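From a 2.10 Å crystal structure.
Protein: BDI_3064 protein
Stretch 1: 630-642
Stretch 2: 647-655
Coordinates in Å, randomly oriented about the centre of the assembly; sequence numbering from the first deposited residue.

Stretch 1 (630-642) ALRNYYRNHGSFL
Stretch 2 (647-655) GFRDAFNLT

Contact between a helical segment (630-642) and a following segment with two short strands (647-655) of BDI_3064 protein, one chain, burying 584 Å² summed over both sides. Residues 630-636 continue a helix begun earlier in the chain; a turn leads into a second short helix, 639-642. His 638 (phi/psi -99/4) lies in the turn, and its O accepts backbone hydrogen bonds from Phe 641 N (3.2 Å) and Leu 642 N (2.7 Å). Gly 639 sits where an ideal CB would clash with Tyr 635 O. In the second stretch, 647-648 and 652-653 are extended, joined by Arg 649, Asp 650 and Ala 651. Gly 647 adopts phi/psi 103/-154, at which a CB would be jammed against the preceding carbonyl.

The register is set where Leu 642 and Arg 649 lie with CA atoms 5.3 Å apart. Arg 649 N donates a nearly straight hydrogen bond to Leu 642 O (2.8 Å, 165°), and the same oxygen receives a CA-H...O contact from Phe 648 CA at 3.2 Å. Arg 649, m at chi1 and t at chi2 and chi3, adds a weak hydrogen bond from its NE to Phe 641 O (3.0 Å, 128°), so its long side chain reaches back to a second carbonyl of the short helix.

Three residues cover the most surface: Phe 648, Leu 642 and Phe 652. Phe 648 (m, chi2 -85°) points its CB toward the first stretch and brings the edge of its ring to Tyr 635 N of the longer helix. Its CE1 lies 3.3 Å from Tyr 634 CB and 3.4 Å from Tyr 635 N; that amide is already bonded to Leu 631 O at 3.0 Å, so the ring packs on backbone whose polar groups are paired. Phe 648 CZ is 4.0 Å from Tyr 635 CB. The Tyr 634 ring (m, chi2 -20°) turns its edge to the face of Phe 648, centroids 5.8 Å apart and planes at 72°.

Leu 642 (t, p) starts sideways, but its end comes nearer, between the two phenylalanines: CG is 4.0 Å from Phe 648 CD1, while CD2 lies over the Phe 652 ring, 3.8 Å from its centroid and 27° off the normal. A branched aliphatic side chain suits this place, meeting both rings.

Phe 652 (p, chi2 -74°; phi/psi -150/156) directs its edge toward the face of Tyr 634 in an offset arrangement, centroids 5.7 Å apart and planes at 79°; Tyr 634 CE1 is 3.8 Å from Phe 652 CZ. Tyr 634 thus serves both phenylalanines, with its OH hydrogen-bonded elsewhere in the structure. Phe 641 (p, chi2 89°) packs obliquely on Phe 652, its CE1 3.7 Å from Phe 652 CD2, and its CZ meets Leu 654 CD2 at 3.5 Å. Leu 654 (m, t) also offers CD1 to His 638 CE1 at 3.7 Å, the methyl packing obliquely against the imidazole. Asp 650 and Asn 653 point away, leaving the interface largely to hydrocarbon.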

# COMPACT_ATOMS: atom_id res chain seq x y z
N ALA A 630 4.45 -5.34 18.20
CA ALA A 630 4.67 -5.14 16.77
C ALA A 630 4.80 -3.68 16.45
O ALA A 630 5.75 -3.25 15.80
CB ALA A 630 3.54 -5.75 15.97
N LEU A 631 3.83 -2.91 16.91
CA LEU A 631 3.83 -1.47 16.69
C LEU A 631 5.15 -0.84 17.14
O LEU A 631 5.77 -0.11 16.38
CB LEU A 631 2.67 -0.86 17.45
CG LEU A 631 2.31 0.56 17.09
CD1 LEU A 631 0.89 0.84 17.61
CD2 LEU A 631 3.29 1.59 17.64
N ARG A 632 5.56 -1.14 18.37
CA ARG A 632 6.79 -0.58 18.92
C ARG A 632 8.01 -0.95 18.12
O ARG A 632 8.87 -0.11 17.88
CB ARG A 632 6.99 -1.08 20.32
CG ARG A 632 6.08 -0.46 21.35
CD ARG A 632 6.55 -0.94 22.71
NE ARG A 632 5.46 -1.01 23.66
CZ ARG A 632 4.97 -2.12 24.20
NH1 ARG A 632 5.46 -3.33 23.89
NH2 ARG A 632 3.96 -2.01 25.07
N ASN A 633 8.08 -2.22 17.70
CA ASN A 633 9.14 -2.73 16.89
C ASN A 633 9.16 -2.07 15.51
O ASN A 633 10.18 -1.54 15.07
CB ASN A 633 8.95 -4.23 16.71
CG ASN A 633 10.07 -4.88 15.94
OD1 ASN A 633 11.23 -4.50 16.10
ND2 ASN A 633 9.74 -5.89 15.12
N TYR A 634 8.01 -2.11 14.84
CA TYR A 634 7.91 -1.54 13.50
C TYR A 634 8.34 -0.07 13.46
O TYR A 634 9.06 0.35 12.55
CB TYR A 634 6.47 -1.67 12.97
CG TYR A 634 5.99 -3.06 12.74
CD1 TYR A 634 6.87 -4.12 12.58
CD2 TYR A 634 4.63 -3.32 12.63
CE1 TYR A 634 6.41 -5.40 12.37
CE2 TYR A 634 4.17 -4.59 12.38
CZ TYR A 634 5.06 -5.63 12.27
OH TYR A 634 4.63 -6.90 12.04
N TYR A 635 7.87 0.68 14.44
CA TYR A 635 8.22 2.07 14.55
C TYR A 635 9.66 2.27 15.02
O TYR A 635 10.45 2.88 14.31
CB TYR A 635 7.27 2.78 15.48
CG TYR A 635 7.52 4.25 15.54
CD1 TYR A 635 7.36 5.05 14.41
CD2 TYR A 635 7.95 4.85 16.71
CE1 TYR A 635 7.62 6.42 14.46
CE2 TYR A 635 8.22 6.21 16.76
CZ TYR A 635 8.05 6.98 15.63
OH TYR A 635 8.31 8.33 15.71
N ARG A 636 9.99 1.78 16.21
CA ARG A 636 11.26 2.15 16.82
C ARG A 636 12.44 1.47 16.18
O ARG A 636 13.46 2.09 16.09
CB ARG A 636 11.31 1.87 18.30
CG ARG A 636 10.50 2.88 19.09
CD ARG A 636 10.37 2.42 20.52
NE ARG A 636 9.65 3.44 21.28
CZ ARG A 636 8.73 3.21 22.20
NH1 ARG A 636 8.38 1.99 22.52
NH2 ARG A 636 8.14 4.23 22.80
N ASN A 637 12.29 0.21 15.77
CA ASN A 637 13.42 -0.55 15.20
C ASN A 637 13.45 -0.48 13.70
O ASN A 637 14.52 -0.28 13.13
CB ASN A 637 13.40 -2.00 15.66
CG ASN A 637 13.54 -2.11 17.15
OD1 ASN A 637 14.35 -1.40 17.76
ND2 ASN A 637 12.74 -2.98 17.76
N HIS A 638 12.29 -0.65 13.06
CA HIS A 638 12.20 -0.62 11.59
C HIS A 638 11.74 0.68 10.97
O HIS A 638 11.60 0.75 9.77
CB HIS A 638 11.30 -1.75 11.10
CG HIS A 638 11.74 -3.08 11.60
ND1 HIS A 638 13.07 -3.44 11.65
CD2 HIS A 638 11.04 -4.11 12.13
CE1 HIS A 638 13.17 -4.65 12.17
NE2 HIS A 638 11.96 -5.08 12.47
N GLY A 639 11.55 1.71 11.77
CA GLY A 639 10.93 2.92 11.28
C GLY A 639 11.71 3.63 10.22
O GLY A 639 11.10 4.21 9.34
N SER A 640 13.04 3.57 10.27
CA SER A 640 13.89 4.19 9.25
C SER A 640 13.46 3.86 7.83
O SER A 640 13.53 4.71 6.95
CB SER A 640 15.34 3.77 9.43
OG SER A 640 15.41 2.38 9.36
N PHE A 641 13.03 2.62 7.61
CA PHE A 641 12.48 2.21 6.32
C PHE A 641 11.00 1.94 6.33
O PHE A 641 10.38 2.04 5.30
CB PHE A 641 13.20 0.97 5.77
CG PHE A 641 12.98 -0.28 6.58
CD1 PHE A 641 11.90 -1.11 6.31
CD2 PHE A 641 13.87 -0.64 7.57
CE1 PHE A 641 11.70 -2.27 7.03
CE2 PHE A 641 13.66 -1.79 8.32
CZ PHE A 641 12.58 -2.60 8.03
N LEU A 642 10.44 1.57 7.47
CA LEU A 642 9.06 1.08 7.53
C LEU A 642 8.02 2.14 7.89
O LEU A 642 6.85 1.95 7.61
CB LEU A 642 8.97 -0.08 8.51
CG LEU A 642 7.71 -0.94 8.49
CD1 LEU A 642 7.50 -1.48 7.09
CD2 LEU A 642 7.86 -2.10 9.45
N GLY A 647 1.59 6.27 7.58
CA GLY A 647 1.65 5.19 8.53
C GLY A 647 2.75 4.27 8.05
O GLY A 647 3.66 4.69 7.33
N PHE A 648 2.66 3.01 8.41
CA PHE A 648 3.70 2.08 8.03
C PHE A 648 3.56 1.75 6.57
O PHE A 648 2.46 1.68 6.05
CB PHE A 648 3.69 0.81 8.86
CG PHE A 648 3.92 1.04 10.30
CD1 PHE A 648 5.21 1.14 10.80
CD2 PHE A 648 2.86 1.14 11.19
CE1 PHE A 648 5.42 1.34 12.15
CE2 PHE A 648 3.07 1.36 12.54
CZ PHE A 648 4.35 1.46 13.01
N ARG A 649 4.69 1.49 5.94
CA ARG A 649 4.66 1.02 4.57
C ARG A 649 3.94 -0.30 4.49
O ARG A 649 3.83 -1.02 5.47
CB ARG A 649 6.07 0.93 4.01
CG ARG A 649 6.70 2.30 3.97
CD ARG A 649 8.02 2.33 3.25
NE ARG A 649 8.62 3.63 3.47
CZ ARG A 649 8.29 4.74 2.82
NH1 ARG A 649 7.35 4.71 1.86
NH2 ARG A 649 8.90 5.87 3.12
N ASP A 650 3.41 -0.59 3.33
CA ASP A 650 2.48 -1.70 3.20
C ASP A 650 3.02 -3.05 3.66
O ASP A 650 2.29 -3.84 4.25
CB ASP A 650 2.03 -1.83 1.77
CG ASP A 650 0.82 -2.69 1.63
OD1 ASP A 650 -0.14 -2.46 2.39
OD2 ASP A 650 0.82 -3.58 0.75
N ALA A 651 4.30 -3.28 3.39
CA ALA A 651 4.93 -4.53 3.70
C ALA A 651 6.41 -4.38 3.61
O ALA A 651 6.92 -3.49 2.95
CB ALA A 651 4.49 -5.62 2.72
N PHE A 652 7.10 -5.32 4.22
CA PHE A 652 8.53 -5.38 4.13
C PHE A 652 9.02 -6.82 4.23
O PHE A 652 8.36 -7.70 4.81
CB PHE A 652 9.14 -4.50 5.23
CG PHE A 652 8.93 -5.01 6.62
CD1 PHE A 652 7.69 -4.91 7.23
CD2 PHE A 652 9.98 -5.57 7.35
CE1 PHE A 652 7.49 -5.36 8.52
CE2 PHE A 652 9.80 -6.02 8.64
CZ PHE A 652 8.55 -5.92 9.23
N ASN A 653 10.21 -7.04 3.69
CA ASN A 653 10.83 -8.33 3.72
C ASN A 653 12.28 -8.10 4.05
O ASN A 653 13.06 -7.68 3.18
CB ASN A 653 10.66 -9.03 2.39
CG ASN A 653 11.11 -10.48 2.44
OD1 ASN A 653 12.12 -10.80 3.04
ND2 ASN A 653 10.33 -11.35 1.83
N LEU A 654 12.63 -8.33 5.32
CA LEU A 654 14.03 -8.18 5.73
C LEU A 654 14.91 -9.26 5.11
O LEU A 654 16.10 -9.05 4.91
CB LEU A 654 14.19 -8.17 7.24
CG LEU A 654 13.54 -6.95 7.91
CD1 LEU A 654 13.60 -7.11 9.42
CD2 LEU A 654 14.20 -5.66 7.46
N THR A 655 14.32 -10.39 4.75
CA THR A 655 15.11 -11.51 4.24
C THR A 655 15.71 -11.17 2.90
O THR A 655 16.88 -11.46 2.67
CB THR A 655 14.28 -12.80 4.21
OG1 THR A 655 13.82 -13.05 5.54
CG2 THR A 655 15.11 -14.01 3.73